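Local coordinates for peroxisomal membrane protein PEX15 (Saccharomyces cerevisiae, PDB 5VXV) that anchors the AAA-ATPase Pex1/Pex6 to the peroxisomal membrane, the helical piece described here being its probably cytoplasmic domain, at residues V46-T56 / K96-F107; I141-I150 / L181-L190. All blocks are in the same frame, centred on the assembly; numbering follows the deposited sequence.

Contact 1. Residues V46-T56 / K96-F107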
loop_
_atom_site.group_PDB
_atom_site.type_symbol
_atom_site.label_atom_id
_atom_site.label_comp_id
_atom_site.label_asym_id
_atom_site.label_seq_id
_atom_site.Cartn_x
_atom_site.Cartn_y
_atom_site.Cartn_z
ATOM N N VAL A 46 10.796 -1.406 3.156
ATOM C CA VAL A 46 9.350 -1.370 2.947
ATOM C C VAL A 46 8.625 -2.070 4.090
ATOM O O VAL A 46 7.595 -1.590 4.579
ATOM C CB VAL A 46 8.997 -1.994 1.583
ATOM C CG1 VAL A 46 7.485 -2.081 1.398
ATOM C CG2 VAL A 46 9.611 -1.178 0.458
ATOM N N SER A 47 9.146 -3.214 4.539
ATOM C CA SER A 47 8.492 -3.944 5.619
ATOM C C SER A 47 8.507 -3.145 6.916
ATOM O O SER A 47 7.513 -3.130 7.653
ATOM C CB SER A 47 9.162 -5.302 5.820
ATOM O OG SER A 47 8.858 -6.175 4.747
ATOM N N ALA A 48 9.623 -2.478 7.213
ATOM C CA ALA A 48 9.704 -1.677 8.430
ATOM C C ALA A 48 8.759 -0.483 8.359
ATOM O O ALA A 48 8.033 -0.195 9.318
ATOM C CB ALA A 48 11.144 -1.217 8.661
ATOM N N CYS A 49 8.748 0.220 7.225
ATOM C CA CYS A 49 7.862 1.371 7.084
ATOM C C CYS A 49 6.398 0.968 7.175
ATOM O O CYS A 49 5.573 1.747 7.668
ATOM C CB CYS A 49 8.133 2.083 5.760
ATOM S SG CYS A 49 9.685 3.003 5.752
ATOM N N ASP A 50 6.053 -0.237 6.714
ATOM C CA ASP A 50 4.661 -0.670 6.771
ATOM C C ASP A 50 4.191 -0.865 8.207
ATOM O O ASP A 50 2.990 -0.759 8.481
ATOM C CB ASP A 50 4.477 -1.962 5.973
ATOM C CG ASP A 50 3.010 -2.295 5.726
ATOM O OD1 ASP A 50 2.248 -1.394 5.307
ATOM O OD2 ASP A 50 2.617 -3.459 5.952
ATOM N N ILE A 51 5.111 -1.145 9.135
ATOM C CA ILE A 51 4.731 -1.345 10.529
ATOM C C ILE A 51 4.572 -0.012 11.259
ATOM O O ILE A 51 3.754 0.096 12.178
ATOM C CB ILE A 51 5.759 -2.246 11.238
ATOM C CG1 ILE A 51 5.742 -3.653 10.632
ATOM C CG2 ILE A 51 5.472 -2.328 12.738
ATOM C CD1 ILE A 51 6.907 -4.526 11.056
HETATM N N MSE A 52 5.343 1.006 10.889
HETATM C CA MSE A 52 5.237 2.312 11.544
HETATM C C MSE A 52 3.811 2.852 11.450
HETATM O O MSE A 52 3.245 2.880 10.361
HETATM C CB MSE A 52 6.199 3.320 10.909
HETATM C CG MSE A 52 7.674 3.031 11.129
HETATM SE SE MSE A 52 8.231 3.112 12.996
HETATM C CE MSE A 52 7.402 4.795 13.523
ATOM N N PRO A 53 3.228 3.281 12.576
ATOM C CA PRO A 53 1.897 3.914 12.495
ATOM C C PRO A 53 1.876 5.108 11.561
ATOM O O PRO A 53 0.906 5.306 10.819
ATOM C CB PRO A 53 1.603 4.326 13.946
ATOM C CG PRO A 53 2.520 3.528 14.786
ATOM C CD PRO A 53 3.728 3.217 13.960
ATOM N N SER A 54 2.933 5.915 11.589
ATOM C CA SER A 54 3.076 7.065 10.707
ATOM C C SER A 54 4.557 7.408 10.641
ATOM O O SER A 54 5.374 6.859 11.382
ATOM C CB SER A 54 2.251 8.258 11.197
ATOM O OG SER A 54 2.838 8.847 12.341
ATOM N N PHE A 55 4.895 8.345 9.756
ATOM C CA PHE A 55 6.276 8.773 9.563
ATOM C C PHE A 55 6.585 10.099 10.248
ATOM O O PHE A 55 7.679 10.642 10.060
ATOM C CB PHE A 55 6.586 8.889 8.072
ATOM C CG PHE A 55 6.353 7.623 7.300
ATOM C CD1 PHE A 55 6.736 6.397 7.818
ATOM C CD2 PHE A 55 5.747 7.660 6.058
ATOM C CE1 PHE A 55 6.522 5.232 7.108
ATOM C CE2 PHE A 55 5.529 6.500 5.342
ATOM C CZ PHE A 55 5.916 5.283 5.868
ATOM N N THR A 56 5.676 10.600 11.076
ATOM C CA THR A 56 5.754 11.961 11.588
ATOM C C THR A 56 6.542 12.103 12.884
ATOM O O THR A 56 6.966 13.218 13.206
ATOM C CB THR A 56 4.343 12.520 11.806
ATOM O OG1 THR A 56 3.655 11.722 12.777
ATOM C CG2 THR A 56 3.565 12.517 10.501
ATOM N N LYS A 96 2.187 -3.366 0.478
ATOM C CA LYS A 96 2.890 -2.605 1.507
ATOM C C LYS A 96 3.329 -1.246 0.978
ATOM O O LYS A 96 3.185 -0.228 1.664
ATOM C CB LYS A 96 4.102 -3.386 2.023
ATOM C CG LYS A 96 3.765 -4.612 2.857
ATOM C CD LYS A 96 5.010 -5.222 3.486
ATOM C CE LYS A 96 4.661 -6.468 4.286
ATOM N NZ LYS A 96 5.839 -7.055 4.994
ATOM N N PHE A 97 3.876 -1.208 -0.241
ATOM C CA PHE A 97 4.313 0.056 -0.821
ATOM C C PHE A 97 3.155 1.040 -0.928
ATOM O O PHE A 97 3.280 2.209 -0.543
ATOM C CB PHE A 97 4.944 -0.190 -2.192
ATOM C CG PHE A 97 5.310 1.071 -2.919
ATOM C CD1 PHE A 97 6.531 1.688 -2.698
ATOM C CD2 PHE A 97 4.428 1.647 -3.819
ATOM C CE1 PHE A 97 6.861 2.853 -3.362
ATOM C CE2 PHE A 97 4.755 2.811 -4.486
ATOM C CZ PHE A 97 5.973 3.415 -4.256
ATOM N N PHE A 98 2.011 0.587 -1.449
ATOM C CA PHE A 98 0.860 1.478 -1.558
ATOM C C PHE A 98 0.430 1.986 -0.186
ATOM O O PHE A 98 0.097 3.167 -0.029
ATOM C CB PHE A 98 -0.302 0.770 -2.264
ATOM C CG PHE A 98 -0.118 0.612 -3.757
ATOM C CD1 PHE A 98 0.431 1.631 -4.519
ATOM C CD2 PHE A 98 -0.495 -0.560 -4.395
ATOM C CE1 PHE A 98 0.596 1.487 -5.886
ATOM C CE2 PHE A 98 -0.331 -0.708 -5.763
ATOM C CZ PHE A 98 0.216 0.318 -6.506
ATOM N N ARG A 99 0.447 1.119 0.828
ATOM C CA ARG A 99 0.072 1.564 2.168
ATOM C C ARG A 99 1.036 2.628 2.680
ATOM O O ARG A 99 0.628 3.552 3.395
ATOM C CB ARG A 99 0.016 0.377 3.128
ATOM C CG ARG A 99 -1.189 -0.528 2.916
ATOM C CD ARG A 99 -1.444 -1.423 4.124
ATOM N NE ARG A 99 -0.398 -2.428 4.300
ATOM C CZ ARG A 99 -0.453 -3.674 3.834
ATOM N NH1 ARG A 99 -1.508 -4.100 3.151
ATOM N NH2 ARG A 99 0.557 -4.501 4.054
ATOM N N CYS A 100 2.318 2.521 2.323
ATOM C CA CYS A 100 3.285 3.536 2.732
ATOM C C CYS A 100 3.015 4.868 2.040
ATOM O O CYS A 100 3.128 5.930 2.662
ATOM C CB CYS A 100 4.708 3.057 2.444
ATOM S SG CYS A 100 5.250 1.702 3.511
ATOM N N CYS A 101 2.654 4.836 0.754
ATOM C CA CYS A 101 2.271 6.068 0.069
ATOM C C CYS A 101 1.054 6.700 0.732
ATOM O O CYS A 101 0.985 7.924 0.891
ATOM C CB CYS A 101 1.982 5.785 -1.405
ATOM S SG CYS A 101 3.409 5.225 -2.362
ATOM N N ILE A 102 0.088 5.874 1.131
ATOM C CA ILE A 102 -1.106 6.373 1.805
ATOM C C ILE A 102 -0.734 7.035 3.127
ATOM O O ILE A 102 -1.284 8.078 3.493
ATOM C CB ILE A 102 -2.106 5.218 2.004
ATOM C CG1 ILE A 102 -2.667 4.772 0.650
ATOM C CG2 ILE A 102 -3.239 5.619 2.948
ATOM C CD1 ILE A 102 -3.336 3.415 0.675
ATOM N N LYS A 103 0.211 6.438 3.855
ATOM C CA LYS A 103 0.604 6.988 5.150
ATOM C C LYS A 103 1.200 8.381 5.010
ATOM O O LYS A 103 1.023 9.225 5.897
ATOM C CB LYS A 103 1.591 6.051 5.841
ATOM C CG LYS A 103 0.917 4.889 6.546
ATOM C CD LYS A 103 1.926 3.925 7.134
ATOM C CE LYS A 103 1.236 2.713 7.737
ATOM N NZ LYS A 103 2.213 1.676 8.163
ATOM N N VAL A 104 1.908 8.643 3.909
ATOM C CA VAL A 104 2.454 9.979 3.671
ATOM C C VAL A 104 1.323 10.980 3.466
ATOM O O VAL A 104 1.288 12.045 4.092
ATOM C CB VAL A 104 3.411 9.960 2.463
ATOM C CG1 VAL A 104 3.772 11.382 2.025
ATOM C CG2 VAL A 104 4.671 9.176 2.797
ATOM N N ILE A 105 0.382 10.650 2.580
ATOM C CA ILE A 105 -0.731 11.552 2.305
ATOM C C ILE A 105 -1.539 11.798 3.571
ATOM O O ILE A 105 -1.960 12.926 3.849
ATOM C CB ILE A 105 -1.611 10.973 1.180
ATOM C CG1 ILE A 105 -0.806 10.847 -0.117
ATOM C CG2 ILE A 105 -2.847 11.845 0.955
ATOM C CD1 ILE A 105 -1.498 10.032 -1.196
ATOM N N GLN A 106 -1.759 10.746 4.360
ATOM C CA GLN A 106 -2.681 10.831 5.486
ATOM C C GLN A 106 -2.111 11.666 6.629
ATOM O O GLN A 106 -2.846 12.428 7.268
ATOM C CB GLN A 106 -3.022 9.421 5.966
ATOM C CG GLN A 106 -4.007 9.360 7.117
ATOM C CD GLN A 106 -4.347 7.933 7.500
ATOM O OE1 GLN A 106 -3.883 6.982 6.871
ATOM N NE2 GLN A 106 -5.158 7.775 8.538
ATOM N N PHE A 107 -0.812 11.541 6.908
ATOM C CA PHE A 107 -0.232 12.128 8.109
ATOM C C PHE A 107 0.815 13.203 7.852
ATOM O O PHE A 107 0.950 14.112 8.675
ATOM C CB PHE A 107 0.401 11.033 8.985
ATOM C CG PHE A 107 -0.576 9.992 9.452
ATOM C CD1 PHE A 107 -1.571 10.314 10.361
ATOM C CD2 PHE A 107 -0.497 8.690 8.988
ATOM C CE1 PHE A 107 -2.472 9.358 10.795
ATOM C CE2 PHE A 107 -1.393 7.729 9.418
ATOM C CZ PHE A 107 -2.383 8.064 10.322
HETATM O O HOH W 1 5.944 -5.491 7.338
HETATM O O HOH W 2 2.411 1.249 5.266
HETATM O O HOH W 3 3.180 9.531 7.702
#

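Contact 2. Residues I141-I150 / L181-L190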
loop_
_atom_site.group_PDB
_atom_site.type_symbol
_atom_site.label_atom_id
_atom_site.label_comp_id
_atom_site.label_asym_id
_atom_site.label_seq_id
_atom_site.Cartn_x
_atom_site.Cartn_y
_atom_site.Cartn_z
ATOM N N ILE A 141 -2.747 -15.707 -10.847
ATOM C CA ILE A 141 -3.163 -14.645 -9.932
ATOM C C ILE A 141 -2.928 -15.069 -8.488
ATOM O O ILE A 141 -3.247 -16.196 -8.093
ATOM C CB ILE A 141 -4.649 -14.289 -10.144
ATOM C CG1 ILE A 141 -4.894 -13.750 -11.557
ATOM C CG2 ILE A 141 -5.114 -13.277 -9.086
ATOM C CD1 ILE A 141 -4.389 -12.338 -11.804
ATOM N N ASP A 142 -2.392 -14.142 -7.694
ATOM C CA ASP A 142 -2.343 -14.258 -6.235
ATOM C C ASP A 142 -3.692 -13.790 -5.700
ATOM O O ASP A 142 -3.938 -12.589 -5.565
ATOM C CB ASP A 142 -1.188 -13.428 -5.681
ATOM C CG ASP A 142 -1.124 -13.429 -4.163
ATOM O OD1 ASP A 142 -1.999 -14.028 -3.506
ATOM O OD2 ASP A 142 -0.185 -12.806 -3.625
ATOM N N VAL A 143 -4.569 -14.748 -5.397
ATOM C CA VAL A 143 -5.952 -14.427 -5.048
ATOM C C VAL A 143 -6.004 -13.585 -3.778
ATOM O O VAL A 143 -6.697 -12.561 -3.718
ATOM C CB VAL A 143 -6.774 -15.724 -4.912
ATOM C CG1 VAL A 143 -8.091 -15.482 -4.186
ATOM C CG2 VAL A 143 -7.037 -16.321 -6.286
ATOM N N VAL A 144 -5.272 -13.999 -2.744
ATOM C CA VAL A 144 -5.319 -13.286 -1.468
ATOM C C VAL A 144 -4.686 -11.907 -1.605
ATOM O O VAL A 144 -5.208 -10.913 -1.082
ATOM C CB VAL A 144 -4.644 -14.116 -0.362
ATOM C CG1 VAL A 144 -4.587 -13.327 0.947
ATOM C CG2 VAL A 144 -5.399 -15.416 -0.155
ATOM N N GLY A 145 -3.558 -11.819 -2.306
ATOM C CA GLY A 145 -2.936 -10.524 -2.524
ATOM C C GLY A 145 -3.817 -9.586 -3.325
ATOM O O GLY A 145 -3.842 -8.377 -3.075
ATOM N N LEU A 146 -4.554 -10.128 -4.299
ATOM C CA LEU A 146 -5.427 -9.292 -5.118
ATOM C C LEU A 146 -6.618 -8.786 -4.314
ATOM O O LEU A 146 -6.985 -7.610 -4.421
ATOM C CB LEU A 146 -5.891 -10.066 -6.353
ATOM C CG LEU A 146 -6.819 -9.313 -7.311
ATOM C CD1 LEU A 146 -6.225 -7.974 -7.728
ATOM C CD2 LEU A 146 -7.112 -10.167 -8.534
ATOM N N GLN A 147 -7.228 -9.645 -3.490
ATOM C CA GLN A 147 -8.266 -9.170 -2.580
ATOM C C GLN A 147 -7.745 -8.021 -1.727
ATOM O O GLN A 147 -8.412 -6.992 -1.577
ATOM C CB GLN A 147 -8.769 -10.304 -1.681
ATOM C CG GLN A 147 -9.865 -9.846 -0.714
ATOM C CD GLN A 147 -10.247 -10.891 0.315
ATOM O OE1 GLN A 147 -9.676 -11.978 0.362
ATOM N NE2 GLN A 147 -11.216 -10.555 1.157
ATOM N N GLU A 148 -6.546 -8.180 -1.162
ATOM C CA GLU A 148 -5.988 -7.130 -0.314
ATOM C C GLU A 148 -5.787 -5.842 -1.098
ATOM O O GLU A 148 -6.059 -4.746 -0.592
ATOM C CB GLU A 148 -4.665 -7.593 0.303
ATOM C CG GLU A 148 -4.047 -6.579 1.267
ATOM C CD GLU A 148 -2.763 -7.073 1.914
ATOM O OE1 GLU A 148 -1.756 -7.251 1.199
ATOM O OE2 GLU A 148 -2.763 -7.284 3.144
ATOM N N LEU A 149 -5.301 -5.953 -2.336
ATOM C CA LEU A 149 -5.055 -4.774 -3.160
ATOM C C LEU A 149 -6.341 -3.988 -3.391
ATOM O O LEU A 149 -6.368 -2.758 -3.251
ATOM C CB LEU A 149 -4.428 -5.198 -4.489
ATOM C CG LEU A 149 -4.245 -4.109 -5.547
ATOM C CD1 LEU A 149 -3.325 -3.007 -5.041
ATOM C CD2 LEU A 149 -3.711 -4.717 -6.834
ATOM N N ILE A 150 -7.424 -4.678 -3.750
ATOM C CA ILE A 150 -8.679 -3.978 -3.997
ATOM C C ILE A 150 -9.204 -3.368 -2.704
ATOM O O ILE A 150 -9.761 -2.264 -2.704
ATOM C CB ILE A 150 -9.712 -4.922 -4.640
ATOM C CG1 ILE A 150 -9.149 -5.550 -5.921
ATOM C CG2 ILE A 150 -11.001 -4.166 -4.946
ATOM C CD1 ILE A 150 -8.710 -4.553 -6.980
ATOM N N LEU A 181 -12.464 -6.048 -14.503
ATOM C CA LEU A 181 -12.225 -6.369 -13.098
ATOM C C LEU A 181 -13.263 -7.340 -12.543
ATOM O O LEU A 181 -12.911 -8.385 -11.989
ATOM C CB LEU A 181 -12.194 -5.090 -12.260
ATOM C CG LEU A 181 -11.791 -5.296 -10.797
ATOM C CD1 LEU A 181 -10.417 -5.951 -10.680
ATOM C CD2 LEU A 181 -11.810 -3.972 -10.055
ATOM N N SER A 182 -14.548 -7.002 -12.649
ATOM C CA SER A 182 -15.570 -7.883 -12.091
ATOM C C SER A 182 -15.490 -9.286 -12.679
ATOM O O SER A 182 -15.536 -10.258 -11.906
ATOM C CB SER A 182 -16.959 -7.268 -12.288
ATOM O OG SER A 182 -17.971 -8.148 -11.827
ATOM N N PRO A 183 -15.369 -9.473 -13.998
ATOM C CA PRO A 183 -15.186 -10.840 -14.521
ATOM C C PRO A 183 -14.030 -11.586 -13.873
ATOM O O PRO A 183 -14.179 -12.762 -13.517
ATOM C CB PRO A 183 -14.950 -10.605 -16.019
ATOM C CG PRO A 183 -15.611 -9.314 -16.314
ATOM C CD PRO A 183 -15.477 -8.477 -15.079
ATOM N N THR A 184 -12.873 -10.937 -13.724
ATOM C CA THR A 184 -11.741 -11.577 -13.059
ATOM C C THR A 184 -12.087 -11.941 -11.622
ATOM O O THR A 184 -11.900 -13.087 -11.197
ATOM C CB THR A 184 -10.517 -10.653 -13.100
ATOM O OG1 THR A 184 -10.019 -10.571 -14.440
ATOM C CG2 THR A 184 -9.401 -11.162 -12.183
ATOM N N LEU A 185 -12.597 -10.975 -10.855
ATOM C CA LEU A 185 -12.799 -11.195 -9.427
ATOM C C LEU A 185 -13.927 -12.183 -9.152
ATOM O O LEU A 185 -13.905 -12.869 -8.123
ATOM C CB LEU A 185 -13.071 -9.861 -8.728
ATOM C CG LEU A 185 -11.969 -8.802 -8.829
ATOM C CD1 LEU A 185 -12.319 -7.590 -7.981
ATOM C CD2 LEU A 185 -10.608 -9.355 -8.416
ATOM N N LYS A 186 -14.918 -12.274 -10.045
ATOM C CA LYS A 186 -15.982 -13.259 -9.876
ATOM C C LYS A 186 -15.534 -14.673 -10.218
ATOM O O LYS A 186 -16.151 -15.633 -9.744
ATOM C CB LYS A 186 -17.191 -12.909 -10.749
ATOM C CG LYS A 186 -17.982 -11.699 -10.280
ATOM C CD LYS A 186 -19.273 -11.538 -11.079
ATOM C CE LYS A 186 -20.326 -12.563 -10.670
ATOM N NZ LYS A 186 -21.633 -12.329 -11.346
ATOM N N GLY A 187 -14.489 -14.824 -11.029
ATOM C CA GLY A 187 -14.022 -16.119 -11.467
ATOM C C GLY A 187 -12.889 -16.700 -10.656
ATOM O O GLY A 187 -12.453 -17.819 -10.945
ATOM N N LEU A 188 -12.396 -15.976 -9.656
ATOM C CA LEU A 188 -11.326 -16.435 -8.782
ATOM C C LEU A 188 -11.879 -16.615 -7.377
ATOM O O LEU A 188 -12.659 -15.785 -6.899
ATOM C CB LEU A 188 -10.167 -15.437 -8.772
ATOM C CG LEU A 188 -9.508 -15.196 -10.129
ATOM C CD1 LEU A 188 -8.626 -13.962 -10.070
ATOM C CD2 LEU A 188 -8.706 -16.412 -10.559
ATOM N N TYR A 189 -11.472 -17.695 -6.714
ATOM C CA TYR A 189 -12.121 -18.135 -5.489
ATOM C C TYR A 189 -11.143 -18.170 -4.326
ATOM O O TYR A 189 -10.039 -18.712 -4.444
ATOM C CB TYR A 189 -12.763 -19.506 -5.693
ATOM C CG TYR A 189 -13.931 -19.431 -6.639
ATOM C CD1 TYR A 189 -15.193 -19.083 -6.180
ATOM C CD2 TYR A 189 -13.769 -19.671 -7.995
ATOM C CE1 TYR A 189 -16.265 -18.997 -7.042
ATOM C CE2 TYR A 189 -14.837 -19.587 -8.865
ATOM C CZ TYR A 189 -16.082 -19.247 -8.382
ATOM O OH TYR A 189 -17.151 -19.162 -9.243
ATOM N N LEU A 190 -11.566 -17.581 -3.207
ATOM C CA LEU A 190 -10.861 -17.721 -1.942
ATOM C C LEU A 190 -11.215 -19.030 -1.254
ATOM O O LEU A 190 -10.386 -19.599 -0.536
ATOM C CB LEU A 190 -11.201 -16.536 -1.039
ATOM C CG LEU A 190 -10.643 -15.203 -1.535
ATOM C CD1 LEU A 190 -11.534 -14.040 -1.139
ATOM C CD2 LEU A 190 -9.236 -15.005 -0.996
#

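Contact 1. Residues V46-T56 / K96-F107
Two side-chain torsions bring Asp-50 and Arg-99 together: CG of Asp-50 swings opposite its own backbone N (chi1 -167°), and Arg-99 bends at chi3 (-68°), turning the guanidinium side-on to the carboxylate. Two nearly straight bonds result, Arg-99 NE to Asp-50 OD1 at 3.0 Å and Arg-99 NH2 to Asp-50 OD2, also 3.0 Å. OD1 uses its syn lone pair; OD2 is met on its syn side but out of the carboxylate plane, in keeping with the 35° between the two planes. With an alanine in place of Arg-99, both carboxylate oxygens would probably lose their charged mate and the Asp-50 head would be freer to turn.

Lys-96 runs extended across the Asp-50 side chain, its CG 3.5 Å from Asp-50 OD2, while its CB packs on CG1 of Val-46. Its ammonium group reaches on to a water that also donates to Ser-47 O. Lys-103, likewise extended in the conformer described, sends NZ to the chain leaving helix 39-51, where it bonds Met-52 O at 2.7 Å and, weakly, Cys-49 O; a second water links NZ to Asp-50 OD1. A positive charge there would probably suit the carbonyls around the helix's C-terminal end.

Beyond the helix, Phe-55, in the conformer described, meets Val-104 CG2 with its ring edge (CD2 to CG2 3.8 Å), and Ser-54 CB lies 3.6 Å from CD2 of Phe-107. Water also joins Phe-55 N to Lys-103 O. The end of helix 39-51 and its loop thus pack on helix 91-108, segment axes 9.1 Å apart at closest. Helix 60-70 closes the apolar side, with Ile-66 against Phe-55 and Phe-70 against Cys-100 and Val-104; helix 143-161 lies against Arg-99 and Ile-102, and helix 112-136 against Phe-98, Ile-102 and Ile-105.

Contact 2. Residues I141-I150 / L181-L190
The Gln-147 amide receives both methyls of Leu-190 on one side of its plane, at the oxygen end: CD1 lies 3.2 Å and CD2 3.3 Å from Gln-147 OE1. The glutamine chain is fully extended, and its NE2 hydrogen-bonds Glu-151 on its own helix. Leu-190 CD2 also presses on Val-143 CG1 at 3.4 Å, a tightness that is doubtful because Val-143 has two modelled conformers.

Helix 143-161 begins here with Asp-142 as its N-cap: Asp-142 OD1 accepts from Gly-145 N at 3.0 Å, with the donor above the carboxylate plane. Helix 181-187 crosses the start of that helix at 135° between their directions, the axes 11.7 Å apart, so side chains rather than backbones bridge the gap.

No hydrogen bond joins the two segments; the contact is almost wholly aliphatic. Leu-146 CD2 touches Leu-185 CD2 at 3.6 Å, the two side chains slanting past each other. Leu-188 sets CD1 against Ile-141 CG2 (3.7 Å) at about a right angle. Deeper along helix 143-161, Ile-150 reaches Leu-181 and Leu-185 more loosely, while Ile-200 of helix 196-217 also packs on Ile-150.

Overall arrangement
Contact 1 closes along the chain before contact 2 opens, and their centres lie 24 Å apart, contact 1 about 8 Å from the centre of the chain and contact 2 about 16 Å. Helices 91-108 and 143-161 join them, one helix from each contact. Phe-98 CD2 packs on Leu-149 CD1 at 3.8 Å, and Arg-99, already engaged in contact 1, forms a long, weak ion pair through NH1 with Glu-148 OE2 (3.4 Å). Asn-95 adds side-chain hydrogen bonds to Glu-148 and to Gly-145 O. The inner contact combines a salt bridge and water links with apolar packing, whereas the outer one is almost wholly aliphatic, within a single all-helical domain.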